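Long-range contact in hypothetical protein TT1561 (PDB 1UF3), which is of unknown biochemical function but binds calcium ions and is predicted to be a phosphoesterase of the calcineurin-like metallophosphoesterase superfamily: residues A[2-8]-A[104-108]. Residues are numbered along the deposited sequence.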
loop_
_atom_site.group_PDB
_atom_site.type_symbol
_atom_site.label_atom_id
_atom_site.label_comp_id
_atom_site.label_asym_id
_atom_site.label_seq_id
_atom_site.Cartn_x
_atom_site.Cartn_y
_atom_site.Cartn_z
ATOM N N ARG A 2 -5.394 2.500 7.848
ATOM C CA ARG A 2 -4.583 3.502 8.554
ATOM C C ARG A 2 -3.537 2.889 9.478
ATOM O O ARG A 2 -3.807 1.881 10.144
ATOM C CB ARG A 2 -5.466 4.442 9.392
ATOM C CG ARG A 2 -6.526 5.251 8.612
ATOM C CD ARG A 2 -7.118 6.342 9.544
ATOM N NE ARG A 2 -8.383 6.886 9.066
ATOM C CZ ARG A 2 -8.509 7.626 7.973
ATOM N NH1 ARG A 2 -7.449 7.916 7.247
ATOM N NH2 ARG A 2 -9.701 8.066 7.604
ATOM N N ARG A 3 -2.355 3.513 9.522
ATOM C CA ARG A 3 -1.260 3.060 10.380
ATOM C C ARG A 3 -1.143 3.940 11.622
ATOM O O ARG A 3 -1.943 4.861 11.799
ATOM C CB ARG A 3 0.033 3.052 9.582
ATOM C CG ARG A 3 -0.033 2.056 8.414
ATOM C CD ARG A 3 1.201 2.101 7.555
ATOM N NE ARG A 3 1.031 1.315 6.334
ATOM C CZ ARG A 3 0.887 -0.009 6.306
ATOM N NH1 ARG A 3 0.890 -0.701 7.440
ATOM N NH2 ARG A 3 0.755 -0.639 5.142
ATOM N N THR A 4 -0.170 3.661 12.487
ATOM C CA THR A 4 -0.006 4.427 13.729
ATOM C C THR A 4 0.319 5.879 13.447
ATOM O O THR A 4 0.911 6.208 12.435
ATOM C CB THR A 4 1.133 3.889 14.602
ATOM O OG1 THR A 4 2.196 3.434 13.747
ATOM C CG2 THR A 4 0.655 2.797 15.516
ATOM N N VAL A 5 -0.080 6.756 14.345
ATOM C CA VAL A 5 0.205 8.167 14.155
ATOM C C VAL A 5 1.609 8.513 14.664
ATOM O O VAL A 5 1.901 8.296 15.833
ATOM C CB VAL A 5 -0.775 9.023 14.939
ATOM C CG1 VAL A 5 -0.330 10.504 14.870
ATOM C CG2 VAL A 5 -2.182 8.827 14.392
ATOM N N ARG A 6 2.460 9.038 13.786
ATOM C CA ARG A 6 3.798 9.459 14.175
ATOM C C ARG A 6 3.973 10.954 13.895
ATOM O O ARG A 6 4.557 11.672 14.709
ATOM C CB ARG A 6 4.896 8.689 13.420
ATOM C CG ARG A 6 6.310 9.192 13.801
ATOM C CD ARG A 6 7.477 8.281 13.350
ATOM N NE ARG A 6 8.755 8.961 13.566
ATOM C CZ ARG A 6 9.913 8.636 12.989
ATOM N NH1 ARG A 6 9.989 7.611 12.148
ATOM N NH2 ARG A 6 10.996 9.385 13.213
ATOM N N TYR A 7 3.466 11.410 12.746
ATOM C CA TYR A 7 3.565 12.805 12.348
ATOM C C TYR A 7 2.220 13.494 12.367
ATOM O O TYR A 7 1.233 12.971 11.844
ATOM C CB TYR A 7 4.180 12.914 10.955
ATOM C CG TYR A 7 5.559 12.336 10.909
ATOM C CD1 TYR A 7 5.764 10.983 10.601
ATOM C CD2 TYR A 7 6.663 13.114 11.277
ATOM C CE1 TYR A 7 7.033 10.423 10.664
ATOM C CE2 TYR A 7 7.933 12.559 11.355
ATOM C CZ TYR A 7 8.112 11.209 11.051
ATOM O OH TYR A 7 9.361 10.658 11.174
ATOM N N ILE A 8 2.183 14.668 12.980
ATOM C CA ILE A 8 0.956 15.434 13.077
ATOM C C ILE A 8 1.122 16.812 12.461
ATOM O O ILE A 8 2.048 17.560 12.832
ATOM C CB ILE A 8 0.551 15.614 14.521
ATOM C CG1 ILE A 8 0.311 14.257 15.190
ATOM C CG2 ILE A 8 -0.673 16.468 14.616
ATOM C CD1 ILE A 8 0.244 14.411 16.690
ATOM N N TRP A 104 -6.547 7.732 18.838
ATOM C CA TRP A 104 -5.886 7.648 17.556
ATOM C C TRP A 104 -5.010 6.400 17.648
ATOM O O TRP A 104 -4.667 5.962 18.747
ATOM C CB TRP A 104 -4.987 8.840 17.316
ATOM C CG TRP A 104 -5.669 10.050 16.783
ATOM C CD1 TRP A 104 -6.980 10.173 16.411
ATOM C CD2 TRP A 104 -5.071 11.335 16.594
ATOM N NE1 TRP A 104 -7.235 11.468 16.005
ATOM C CE2 TRP A 104 -6.081 12.201 16.107
ATOM C CE3 TRP A 104 -3.776 11.844 16.797
ATOM C CZ2 TRP A 104 -5.839 13.555 15.819
ATOM C CZ3 TRP A 104 -3.532 13.196 16.512
ATOM C CH2 TRP A 104 -4.562 14.031 16.031
ATOM N N ARG A 105 -4.651 5.830 16.510
ATOM C CA ARG A 105 -3.806 4.649 16.542
ATOM C C ARG A 105 -2.408 4.995 17.091
ATOM O O ARG A 105 -1.778 5.982 16.679
ATOM C CB ARG A 105 -3.679 4.031 15.155
ATOM C CG ARG A 105 -3.120 2.636 15.252
ATOM C CD ARG A 105 -3.329 1.818 14.012
ATOM N NE ARG A 105 -2.648 0.540 14.176
ATOM C CZ ARG A 105 -2.413 -0.317 13.189
ATOM N NH1 ARG A 105 -2.812 -0.035 11.949
ATOM N NH2 ARG A 105 -1.770 -1.445 13.447
ATOM N N GLY A 106 -1.945 4.180 18.027
ATOM C CA GLY A 106 -0.654 4.429 18.641
ATOM C C GLY A 106 -0.484 3.496 19.822
ATOM O O GLY A 106 0.455 2.716 19.844
ATOM N N PRO A 107 -1.389 3.533 20.810
ATOM C CA PRO A 107 -2.553 4.427 20.835
ATOM C C PRO A 107 -2.306 5.774 21.520
ATOM O O PRO A 107 -1.341 5.931 22.276
ATOM C CB PRO A 107 -3.596 3.611 21.590
ATOM C CG PRO A 107 -2.753 2.851 22.589
ATOM C CD PRO A 107 -1.513 2.460 21.813
ATOM N N TYR A 108 -3.176 6.741 21.228
ATOM C CA TYR A 108 -3.114 8.056 21.865
ATOM C C TYR A 108 -4.525 8.447 22.255
ATOM O O TYR A 108 -5.450 8.270 21.485
ATOM C CB TYR A 108 -2.527 9.117 20.934
ATOM C CG TYR A 108 -1.097 8.843 20.553
ATOM C CD1 TYR A 108 -0.787 8.264 19.334
ATOM C CD2 TYR A 108 -0.044 9.144 21.429
ATOM C CE1 TYR A 108 0.532 7.980 18.985
ATOM C CE2 TYR A 108 1.271 8.876 21.077
ATOM C CZ TYR A 108 1.549 8.293 19.856
ATOM O OH TYR A 108 2.848 8.019 19.480
#
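In this calcineurin-like metallophosphoesterase fold, two mixed beta-sheets pack together, and at one end the N-terminal lead-in to strand 7-12 of one sheet meets the hairpin turn 104-108 between strands 101-104 and 108-118 of the other. Within the turn, the backbones of W104 and Y108 exchange two hydrogen bonds, a cis peptide before P107 helps reverse the chain, and a side chain at G106 would clash with the Y108 ring. R105 O accepts V5 N in a nearly straight hydrogen bond of 3.0 Å. R105 then reaches back as a donor: its long, extended side chain sends NH1 to R2 O (2.8 Å, more bent), while its NH2 is taken by the carbonyl of K147 of a neighbouring subunit, whose Y149 adds a cation-pi contact. R3 and R2 are also satisfied between chains: R3 by a salt bridge to D148 of that same subunit, R2 by one to D148 of yet another. Just beyond, D34, a calcium ligand, accepts the backbone NH groups of R6 and Y7. Compact, branched V5 and I8 suit the apolar gap between the sheets, where V5 CG2 lies 4.1 Å from W104 CB and I8 CD1 meets the indole edge, 4.0 Å from W104 CZ3.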